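Local coordinates for protein EF0056 (Enterococcus faecalis, PDB 6ORI) that is of unknown function but, as an enterococcal surface protein with an immunoglobulin-like N-terminal region, is probably linked to biofilm formation, at residues 51-56 with 85-90; 68-73 with 98-103; 114-119 with 123-128. One frame throughout, in Å; residues are numbered along the deposited sequence.

Contact 1 of 3, residues 51-56 with 85-90; sequences IDFEVY and IQVDPK
The ring of Phe53 reaches over to Ile85 and Val87, and the apolar packing between the two strands centres on its outer end. Phe53 CZ lies 3.8 Å from Ile85 CG2, and Phe53 CE2 is as close to the same methyl. On the CE1 side the partner is Val87: Phe53 CE1 is 4.1 Å from Val87 CG2. Val87 CB is equally near that ring atom, so the valine offers its branch point and one methyl together. Both aliphatic side chains cross the phenylalanine at about a right angle, and they meet it obliquely. With CG held between its own backbone N and carbonyl carbon (chi1 70°), Phe53 sends its ring across to the other strand although its CB starts out alongside. Val55 CG2, from the same strand, closes in at the edge of the ring, in its plane, while Phe36 and Ile142 are further neighbours.

The architecture explains the lack of backbone pairing here. Strands 50-59 and 82-87 both run antiparallel to strand 135-144 in the larger antiparallel sheet of this immunoglobulin-like region. The short segments therefore point broadly the same way, at 50° to each other, with axes 8.5 Å apart at closest, and no hydrogen bond joins them. Their direct contact is made by side chains, apart from the backbone carbonyl of Gln86, whose O sits 3.6 Å from Phe53 CZ.

Polar groups are dealt with away from this apolar patch. Tyr56 OH donates to Glu54 OE1 at 2.7 Å, and Glu54 OE1 receives it on its anti lone pair, the one facing away from the other carboxylate oxygen. On the second segment, the amide oxygen of Gln86 accepts a hydrogen bond from Arg97.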
loop_
_atom_site.group_PDB
_atom_site.type_symbol
_atom_site.label_atom_id
_atom_site.label_comp_id
_atom_site.label_asym_id
_atom_site.label_seq_id
_atom_site.Cartn_x
_atom_site.Cartn_y
_atom_site.Cartn_z
ATOM N N ILE A 51 -18.972 3.415 -2.489
ATOM C CA ILE A 51 -17.861 2.802 -1.754
ATOM C C ILE A 51 -17.414 3.780 -0.676
ATOM O O ILE A 51 -17.032 4.911 -0.985
ATOM C CB ILE A 51 -16.687 2.457 -2.683
ATOM C CG1 ILE A 51 -17.094 1.383 -3.691
ATOM C CG2 ILE A 51 -15.439 2.028 -1.874
ATOM C CD1 ILE A 51 -16.054 1.118 -4.759
ATOM N N ASP A 52 -17.449 3.346 0.579
ATOM C CA ASP A 52 -16.988 4.152 1.692
ATOM C C ASP A 52 -15.475 4.019 1.819
ATOM O O ASP A 52 -14.917 2.938 1.543
ATOM C CB ASP A 52 -17.638 3.699 3.011
ATOM C CG ASP A 52 -19.125 4.019 3.101
ATOM O OD1 ASP A 52 -19.690 4.703 2.216
ATOM O OD2 ASP A 52 -19.717 3.585 4.110
ATOM N N PHE A 53 -14.817 5.073 2.301
ATOM C CA PHE A 53 -13.360 5.046 2.474
ATOM C C PHE A 53 -12.923 6.067 3.504
ATOM O O PHE A 53 -13.686 6.958 3.860
ATOM C CB PHE A 53 -12.593 5.265 1.143
ATOM C CG PHE A 53 -12.705 6.678 0.575
ATOM C CD1 PHE A 53 -11.801 7.673 0.904
ATOM C CD2 PHE A 53 -13.737 6.988 -0.290
ATOM C CE1 PHE A 53 -11.930 8.943 0.364
ATOM C CE2 PHE A 53 -13.855 8.246 -0.848
ATOM C CZ PHE A 53 -12.969 9.225 -0.513
ATOM N N GLU A 54 -11.675 5.947 3.940
ATOM C CA GLU A 54 -10.994 6.973 4.713
ATOM C C GLU A 54 -9.643 7.219 4.065
ATOM O O GLU A 54 -9.105 6.353 3.339
ATOM C CB GLU A 54 -10.748 6.538 6.160
ATOM C CG GLU A 54 -12.008 6.216 6.905
ATOM C CD GLU A 54 -11.779 5.887 8.370
ATOM O OE1 GLU A 54 -10.759 5.242 8.727
ATOM O OE2 GLU A 54 -12.645 6.260 9.167
ATOM N N VAL A 55 -9.104 8.407 4.317
ATOM C CA VAL A 55 -7.750 8.753 3.881
ATOM C C VAL A 55 -6.915 9.004 5.127
ATOM O O VAL A 55 -7.368 9.675 6.055
ATOM C CB VAL A 55 -7.732 9.991 2.963
ATOM C CG1 VAL A 55 -6.326 10.272 2.444
ATOM C CG2 VAL A 55 -8.712 9.834 1.830
ATOM N N TYR A 56 -5.720 8.411 5.170
ATOM C CA TYR A 56 -4.784 8.659 6.258
ATOM C C TYR A 56 -3.606 9.453 5.739
ATOM O O TYR A 56 -3.150 9.252 4.613
ATOM C CB TYR A 56 -4.290 7.339 6.896
ATOM C CG TYR A 56 -5.427 6.413 7.233
ATOM C CD1 TYR A 56 -6.549 6.870 7.895
ATOM C CD2 TYR A 56 -5.407 5.088 6.846
ATOM C CE1 TYR A 56 -7.618 6.027 8.150
ATOM C CE2 TYR A 56 -6.467 4.256 7.095
ATOM C CZ TYR A 56 -7.559 4.724 7.758
ATOM O OH TYR A 56 -8.617 3.866 7.965
ATOM N N ILE A 85 -16.968 12.188 -5.695
ATOM C CA ILE A 85 -16.172 11.664 -4.579
ATOM C C ILE A 85 -16.040 12.792 -3.568
ATOM O O ILE A 85 -15.644 13.912 -3.928
ATOM C CB ILE A 85 -14.779 11.212 -5.026
ATOM C CG1 ILE A 85 -14.871 10.219 -6.187
ATOM C CG2 ILE A 85 -14.041 10.641 -3.832
ATOM C CD1 ILE A 85 -13.531 9.702 -6.649
ATOM N N GLN A 86 -16.376 12.510 -2.309
ATOM C CA GLN A 86 -16.253 13.486 -1.231
ATOM C C GLN A 86 -15.666 12.821 0.001
ATOM O O GLN A 86 -15.675 11.590 0.121
ATOM C CB GLN A 86 -17.609 14.091 -0.844
ATOM C CG GLN A 86 -18.294 14.886 -1.934
ATOM C CD GLN A 86 -19.558 15.530 -1.425
ATOM O OE1 GLN A 86 -19.979 15.262 -0.303
ATOM N NE2 GLN A 86 -20.147 16.416 -2.219
ATOM N N VAL A 87 -15.135 13.634 0.912
ATOM C CA VAL A 87 -14.561 13.148 2.165
ATOM C C VAL A 87 -14.548 14.301 3.149
ATOM O O VAL A 87 -14.482 15.450 2.732
ATOM C CB VAL A 87 -13.136 12.582 1.942
ATOM C CG1 VAL A 87 -12.145 13.681 1.587
ATOM C CG2 VAL A 87 -12.650 11.833 3.157
ATOM N N ASP A 88 -14.605 14.009 4.445
ATOM C CA ASP A 88 -14.498 15.048 5.451
ATOM C C ASP A 88 -13.024 15.306 5.742
ATOM O O ASP A 88 -12.223 14.384 5.717
ATOM C CB ASP A 88 -15.194 14.639 6.738
ATOM C CG ASP A 88 -16.696 14.599 6.633
ATOM O OD1 ASP A 88 -17.269 15.168 5.676
ATOM O OD2 ASP A 88 -17.310 14.010 7.555
ATOM N N PRO A 89 -12.661 16.546 6.082
ATOM C CA PRO A 89 -11.309 16.823 6.556
ATOM C C PRO A 89 -11.112 16.263 7.953
ATOM O O PRO A 89 -12.068 15.897 8.630
ATOM C CB PRO A 89 -11.250 18.342 6.584
ATOM C CG PRO A 89 -12.655 18.764 6.758
ATOM C CD PRO A 89 -13.483 17.763 6.037
ATOM N N LYS A 90 -9.862 16.189 8.374
ATOM C CA LYS A 90 -9.566 15.816 9.740
ATOM C C LYS A 90 -10.335 16.717 10.697
ATOM O O LYS A 90 -10.378 17.937 10.504
ATOM C CB LYS A 90 -8.070 15.942 9.976
ATOM C CG LYS A 90 -7.587 15.344 11.302
ATOM C CD LYS A 90 -7.087 16.423 12.236
ATOM C CE LYS A 90 -6.762 15.848 13.586
ATOM N NZ LYS A 90 -6.724 16.897 14.602
#

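Contact 2 of 3, residues 68-73 with 98-103; sequences WEIRLQ and RTFVRI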
loop_
_atom_site.group_PDB
_atom_site.type_symbol
_atom_site.label_atom_id
_atom_site.label_comp_id
_atom_site.label_asym_id
_atom_site.label_seq_id
_atom_site.Cartn_x
_atom_site.Cartn_y
_atom_site.Cartn_z
ATOM N N TRP A 68 0.653 21.421 -1.943
ATOM C CA TRP A 68 0.592 19.980 -1.762
ATOM C C TRP A 68 -0.782 19.486 -2.151
ATOM O O TRP A 68 -1.786 19.861 -1.548
ATOM C CB TRP A 68 0.881 19.668 -0.310
ATOM C CG TRP A 68 2.115 20.337 0.205
ATOM C CD1 TRP A 68 2.157 21.340 1.111
ATOM C CD2 TRP A 68 3.475 20.071 -0.173
ATOM N NE1 TRP A 68 3.463 21.725 1.334
ATOM C CE2 TRP A 68 4.287 20.956 0.559
ATOM C CE3 TRP A 68 4.084 19.181 -1.055
ATOM C CZ2 TRP A 68 5.666 20.981 0.435
ATOM C CZ3 TRP A 68 5.459 19.190 -1.163
ATOM C CH2 TRP A 68 6.235 20.089 -0.422
ATOM N N GLU A 69 -0.811 18.635 -3.169
ATOM C CA GLU A 69 -2.078 18.139 -3.720
ATOM C C GLU A 69 -2.118 16.621 -3.724
ATOM O O GLU A 69 -1.240 15.961 -4.275
ATOM C CB GLU A 69 -2.266 18.654 -5.132
ATOM C CG GLU A 69 -3.575 18.253 -5.771
ATOM C CD GLU A 69 -3.764 18.969 -7.075
ATOM O OE1 GLU A 69 -3.261 18.454 -8.099
ATOM O OE2 GLU A 69 -4.350 20.071 -7.047
ATOM N N ILE A 70 -3.158 16.074 -3.118
ATOM C CA ILE A 70 -3.376 14.644 -3.106
ATOM C C ILE A 70 -4.083 14.278 -4.391
ATOM O O ILE A 70 -5.059 14.950 -4.783
ATOM C CB ILE A 70 -4.261 14.244 -1.913
ATOM C CG1 ILE A 70 -3.550 14.523 -0.576
ATOM C CG2 ILE A 70 -4.670 12.753 -1.998
ATOM C CD1 ILE A 70 -4.456 14.394 0.630
ATOM N N ARG A 71 -3.578 13.265 -5.073
ATOM C CA ARG A 71 -4.214 12.732 -6.249
ATOM C C ARG A 71 -4.629 11.301 -6.010
ATOM O O ARG A 71 -3.911 10.524 -5.369
ATOM C CB ARG A 71 -3.323 12.867 -7.475
ATOM C CG ARG A 71 -3.261 14.345 -7.890
ATOM C CD ARG A 71 -2.622 14.597 -9.204
ATOM N NE ARG A 71 -2.576 16.030 -9.460
ATOM C CZ ARG A 71 -1.964 16.568 -10.498
ATOM N NH1 ARG A 71 -1.321 15.811 -11.374
ATOM N NH2 ARG A 71 -1.970 17.877 -10.635
ATOM N N LEU A 72 -5.826 10.961 -6.484
ATOM C CA LEU A 72 -6.397 9.627 -6.336
ATOM C C LEU A 72 -6.743 9.142 -7.739
ATOM O O LEU A 72 -7.595 9.725 -8.423
ATOM C CB LEU A 72 -7.639 9.669 -5.473
ATOM C CG LEU A 72 -8.385 8.353 -5.336
ATOM C CD1 LEU A 72 -7.575 7.304 -4.589
ATOM C CD2 LEU A 72 -9.721 8.603 -4.651
ATOM N N GLN A 73 -6.044 8.104 -8.190
ATOM C CA GLN A 73 -6.341 7.434 -9.451
ATOM C C GLN A 73 -7.178 6.195 -9.146
ATOM O O GLN A 73 -6.855 5.428 -8.218
ATOM C CB GLN A 73 -5.074 7.030 -10.220
ATOM C CG GLN A 73 -5.375 6.316 -11.548
ATOM C CD GLN A 73 -4.147 6.125 -12.436
ATOM O OE1 GLN A 73 -3.255 6.972 -12.487
ATOM N NE2 GLN A 73 -4.117 5.017 -13.166
ATOM N N ARG A 98 -15.214 18.035 1.949
ATOM C CA ARG A 98 -14.463 18.333 0.733
ATOM C C ARG A 98 -14.902 17.467 -0.430
ATOM O O ARG A 98 -15.348 16.340 -0.252
ATOM C CB ARG A 98 -12.971 18.107 0.926
ATOM C CG ARG A 98 -12.377 18.758 2.145
ATOM C CD ARG A 98 -12.596 20.240 2.216
ATOM N NE ARG A 98 -11.712 20.791 3.246
ATOM C CZ ARG A 98 -11.902 21.918 3.918
ATOM N NH1 ARG A 98 -12.971 22.667 3.690
ATOM N NH2 ARG A 98 -11.009 22.307 4.815
ATOM N N THR A 99 -14.750 18.022 -1.637
ATOM C CA THR A 99 -14.981 17.303 -2.879
ATOM C C THR A 99 -13.654 17.001 -3.533
ATOM O O THR A 99 -12.768 17.850 -3.584
ATOM C CB THR A 99 -15.873 18.138 -3.805
ATOM O OG1 THR A 99 -17.170 18.235 -3.204
ATOM C CG2 THR A 99 -16.042 17.469 -5.166
ATOM N N PHE A 100 -13.485 15.772 -3.987
ATOM C CA PHE A 100 -12.342 15.405 -4.821
ATOM C C PHE A 100 -12.713 15.842 -6.249
ATOM O O PHE A 100 -13.732 15.400 -6.767
ATOM C CB PHE A 100 -12.152 13.891 -4.791
ATOM C CG PHE A 100 -11.116 13.379 -3.850
ATOM C CD1 PHE A 100 -9.812 13.275 -4.272
ATOM C CD2 PHE A 100 -11.433 12.914 -2.577
ATOM C CE1 PHE A 100 -8.815 12.750 -3.455
ATOM C CE2 PHE A 100 -10.419 12.382 -1.759
ATOM C CZ PHE A 100 -9.131 12.318 -2.207
ATOM N N VAL A 101 -11.933 16.704 -6.872
ATOM C CA VAL A 101 -12.252 17.263 -8.187
ATOM C C VAL A 101 -11.647 16.410 -9.269
ATOM O O VAL A 101 -10.460 16.082 -9.210
ATOM C CB VAL A 101 -11.699 18.708 -8.280
ATOM C CG1 VAL A 101 -11.812 19.272 -9.692
ATOM C CG2 VAL A 101 -12.405 19.597 -7.285
ATOM N N ARG A 102 -12.431 16.061 -10.275
ATOM C CA ARG A 102 -11.939 15.222 -11.340
ATOM C C ARG A 102 -11.062 16.021 -12.304
ATOM O O ARG A 102 -11.392 17.149 -12.680
ATOM C CB ARG A 102 -13.102 14.569 -12.071
ATOM C CG ARG A 102 -12.674 13.413 -12.931
ATOM C CD ARG A 102 -13.878 12.582 -13.338
ATOM N NE ARG A 102 -13.472 11.398 -14.073
ATOM C CZ ARG A 102 -14.261 10.365 -14.339
ATOM N NH1 ARG A 102 -15.519 10.341 -13.913
ATOM N NH2 ARG A 102 -13.774 9.353 -15.035
ATOM N N ILE A 103 -9.949 15.460 -12.702
ATOM C CA ILE A 103 -9.080 16.073 -13.686
ATOM C C ILE A 103 -9.517 15.631 -15.088
ATOM O O ILE A 103 -9.805 14.456 -15.320
ATOM C CB ILE A 103 -7.601 15.676 -13.411
ATOM C CG1 ILE A 103 -7.164 16.231 -12.049
ATOM C CG2 ILE A 103 -6.699 16.193 -14.526
ATOM C CD1 ILE A 103 -5.829 15.722 -11.575
#
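Phe100 lays one face of its ring against the Leu72 side chain, with CD2 of the leucine over that face. The closest approach is at the base of the leucine, where Leu72 CB comes within 3.9 Å of Phe100 CE1. Strands 68-74 and 98-104 flank strand 113-117 on its two sides, each antiparallel to it, in the sheet of this immunoglobulin-like region. They are thus second neighbours, with the CA atoms of Leu72 and Phe100 8.4 Å apart, and their side chains must reach across the strand between them. Trp114 and Val116 of that middle strand also touch the Phe100 ring, and Ile85 and Val87 pack on it from strand 82-87.

Ile70 joins the same cluster at the edge of the aromatic ring, near its plane, with its CG2 methyl 4.4 Å from CE1 of Phe100. The chi1 of Phe100, -98°, lies off the usual staggered positions; at this setting CE1 is the ring atom that meets both Leu72 and Ile70.

Arg71 starts out from the strand in the other direction from its neighbours Ile70 and Leu72, and its chain is extended from CG to NE. The guanidinium of this buried residue is well supplied with acids. NE and NH2 both grip one oxygen of Glu69, side-on: Arg71 NE sits 2.9 Å from Glu69 OE1, with the acceptor almost in the guanidinium plane. Glu21 and Asp178 add salt bridges through NH1 and NH2. Three carboxylates around one arginine would be expected to keep it charged and to fix the rotation of the group. It meets the second segment through its flat face, in van der Waals contact: Ile103, crossing at about a right angle, rests its CD1 methyl over that face, toward the rim, 3.9 Å from Arg71 NE.

Contact 3 of 3, residues 114-119 with 123-128; sequences WKVNYI and DGLFAG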
loop_
_atom_site.group_PDB
_atom_site.type_symbol
_atom_site.label_atom_id
_atom_site.label_comp_id
_atom_site.label_asym_id
_atom_site.label_seq_id
_atom_site.Cartn_x
_atom_site.Cartn_y
_atom_site.Cartn_z
ATOM N N TRP A 114 -8.451 12.139 -9.655
ATOM C CA TRP A 114 -9.105 13.159 -8.870
ATOM C C TRP A 114 -8.083 13.835 -7.951
ATOM O O TRP A 114 -7.049 13.261 -7.619
ATOM C CB TRP A 114 -10.202 12.529 -8.016
ATOM C CG TRP A 114 -11.442 12.139 -8.761
ATOM C CD1 TRP A 114 -12.619 12.816 -8.763
ATOM C CD2 TRP A 114 -11.659 10.976 -9.579
ATOM N NE1 TRP A 114 -13.556 12.152 -9.516
ATOM C CE2 TRP A 114 -12.987 11.029 -10.037
ATOM C CE3 TRP A 114 -10.869 9.885 -9.955
ATOM C CZ2 TRP A 114 -13.535 10.060 -10.863
ATOM C CZ3 TRP A 114 -11.433 8.917 -10.785
ATOM C CH2 TRP A 114 -12.748 9.021 -11.220
ATOM N N LYS A 115 -8.402 15.038 -7.491
ATOM C CA LYS A 115 -7.476 15.847 -6.689
ATOM C C LYS A 115 -8.164 16.553 -5.532
ATOM O O LYS A 115 -9.326 16.989 -5.643
ATOM C CB LYS A 115 -6.760 16.894 -7.555
ATOM C CG LYS A 115 -7.686 17.891 -8.217
ATOM C CD LYS A 115 -6.922 18.896 -9.088
ATOM C CE LYS A 115 -7.916 19.826 -9.737
ATOM N NZ LYS A 115 -7.270 20.966 -10.431
ATOM N N VAL A 116 -7.464 16.661 -4.408
ATOM C CA VAL A 116 -7.888 17.471 -3.257
ATOM C C VAL A 116 -6.638 17.982 -2.580
ATOM O O VAL A 116 -5.615 17.316 -2.611
ATOM C CB VAL A 116 -8.790 16.647 -2.303
ATOM C CG1 VAL A 116 -8.025 15.586 -1.526
ATOM C CG2 VAL A 116 -9.533 17.557 -1.351
ATOM N N ASN A 117 -6.674 19.166 -2.001
ATOM C CA ASN A 117 -5.492 19.670 -1.349
ATOM C C ASN A 117 -5.174 18.853 -0.107
ATOM O O ASN A 117 -6.053 18.400 0.610
ATOM C CB ASN A 117 -5.656 21.149 -1.009
ATOM C CG ASN A 117 -5.595 22.026 -2.229
ATOM O OD1 ASN A 117 -5.229 21.575 -3.308
ATOM N ND2 ASN A 117 -5.890 23.303 -2.047
ATOM N N TYR A 118 -3.895 18.680 0.161
ATOM C CA TYR A 118 -3.467 17.999 1.373
ATOM C C TYR A 118 -3.774 18.801 2.643
ATOM O O TYR A 118 -4.210 18.231 3.637
ATOM C CB TYR A 118 -1.954 17.695 1.269
ATOM C CG TYR A 118 -1.377 16.921 2.441
ATOM C CD1 TYR A 118 -1.061 17.555 3.628
ATOM C CD2 TYR A 118 -1.144 15.551 2.356
ATOM C CE1 TYR A 118 -0.532 16.844 4.709
ATOM C CE2 TYR A 118 -0.614 14.842 3.427
ATOM C CZ TYR A 118 -0.309 15.502 4.589
ATOM O OH TYR A 118 0.215 14.798 5.653
ATOM N N ILE A 119 -3.537 20.116 2.601
ATOM C CA ILE A 119 -3.528 20.931 3.806
ATOM C C ILE A 119 -4.912 21.471 4.104
ATOM O O ILE A 119 -5.547 22.116 3.244
ATOM C CB ILE A 119 -2.521 22.089 3.677
ATOM C CG1 ILE A 119 -1.098 21.545 3.502
ATOM C CG2 ILE A 119 -2.628 23.039 4.859
ATOM C CD1 ILE A 119 -0.459 21.001 4.780
ATOM N N ASP A 123 -8.516 24.393 2.057
ATOM C CA ASP A 123 -9.633 23.576 1.573
ATOM C C ASP A 123 -9.243 22.120 1.353
ATOM O O ASP A 123 -9.777 21.433 0.479
ATOM C CB ASP A 123 -10.217 24.187 0.304
ATOM C CG ASP A 123 -10.698 25.596 0.529
ATOM O OD1 ASP A 123 -11.531 25.795 1.444
ATOM O OD2 ASP A 123 -10.201 26.496 -0.188
ATOM N N GLY A 124 -8.345 21.649 2.201
ATOM C CA GLY A 124 -7.802 20.308 2.093
ATOM C C GLY A 124 -8.162 19.438 3.283
ATOM O O GLY A 124 -9.171 19.651 3.968
ATOM N N LEU A 125 -7.357 18.405 3.530
ATOM C CA LEU A 125 -7.717 17.363 4.491
ATOM C C LEU A 125 -7.049 17.409 5.857
ATOM O O LEU A 125 -7.687 17.114 6.849
ATOM C CB LEU A 125 -7.436 15.978 3.906
ATOM C CG LEU A 125 -8.092 15.684 2.554
ATOM C CD1 LEU A 125 -7.899 14.230 2.170
ATOM C CD2 LEU A 125 -9.562 16.027 2.527
ATOM N N PHE A 126 -5.755 17.705 5.896
ATOM C CA PHE A 126 -4.922 17.422 7.070
ATOM C C PHE A 126 -4.322 18.682 7.686
ATOM O O PHE A 126 -3.870 19.605 6.997
ATOM C CB PHE A 126 -3.805 16.444 6.677
ATOM C CG PHE A 126 -4.317 15.123 6.151
ATOM C CD1 PHE A 126 -5.212 14.376 6.902
ATOM C CD2 PHE A 126 -3.941 14.639 4.905
ATOM C CE1 PHE A 126 -5.706 13.193 6.431
ATOM C CE2 PHE A 126 -4.440 13.425 4.444
ATOM C CZ PHE A 126 -5.316 12.724 5.218
ATOM N N ALA A 127 -4.317 18.722 9.007
ATOM C CA ALA A 127 -3.833 19.891 9.729
ATOM C C ALA A 127 -2.336 20.061 9.488
ATOM O O ALA A 127 -1.527 19.188 9.824
ATOM C CB ALA A 127 -4.148 19.763 11.204
ATOM N N GLY A 128 -1.951 21.186 8.890
ATOM C CA GLY A 128 -0.566 21.412 8.529
ATOM C C GLY A 128 0.378 21.476 9.717
ATOM O O GLY A 128 1.520 21.055 9.624
HETATM O O HOH W 1 -8.910 21.018 -2.108
#
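One face of the Tyr118 ring takes the edge of Phe126 in a T-shaped pair, centroids 5.1 Å apart and planes at 62°. CD2 of Phe126 sits toward the rim of that face and comes 3.6 Å from CE2 of Tyr118. On a face of the Phe126 ring, its own neighbour Leu125 places CB over the centre, and Tyr118 CD2 lies at its edge, in plane. Tyr118 CB points away from the second segment, but with CG anti to the backbone N (chi1 -177°) the ring still reaches the phenylalanine; its hydroxyl bonds to His59.

The backbone closes the turn that follows strand 113-117. Tyr118 O takes two N-H groups: Phe126 N at 2.8 Å, nearly straight on, and Leu125 N at 3.2 Å, which comes from well above the carbonyl plane. Leu125 N also makes a weak bond to Asn117 O. A single beta bridge pairs Ile119 with Phe126, and CA of Ile119 directs its hydrogen at Phe126 O. Gly124, having no side chain, brings its CA to 3.0 Å from Asn117 O. A water joins the two segments as well, accepting from Asn117 N and donating to Asp123 O.

Apolar contacts bracket this network: Val116 CG1 packs 3.9 Å from Leu125 CD1 as the side chains cross, and Ile119 CD1 rests against Gly128 CA. With Tyr118 O doubly bonded by backbone N-H groups, the water as a bridge, and Arg98 and Gln135 answering Gly124 O and Ala127 N, the chemistry is consistent with a tight turn that directs Leu125 and Phe126 toward Val87, Ile70 and Ala137.

How the contacts relate
All three contacts reach the same antiparallel sheet, on one side of the chain's centre, and all are mostly buried, though contact 3 joins a strand end to the loop after it. Contacts 1 and 2 join second-neighbour strands through side chains, without hydrogen bonds between their segments; strands 82-87 and 98-104 pair directly and stitch them together, as in Ile85 O with Phe100 N. Contact 3 is local and adds backbone bonds and a water to an aromatic pair and apolar packing; its Asp123 is exposed. Its first segment starts on strand 113-117, which also lies between the two strands of contact 2, while Leu125 touches both Val87 of contact 1 and Ile70 of contact 2.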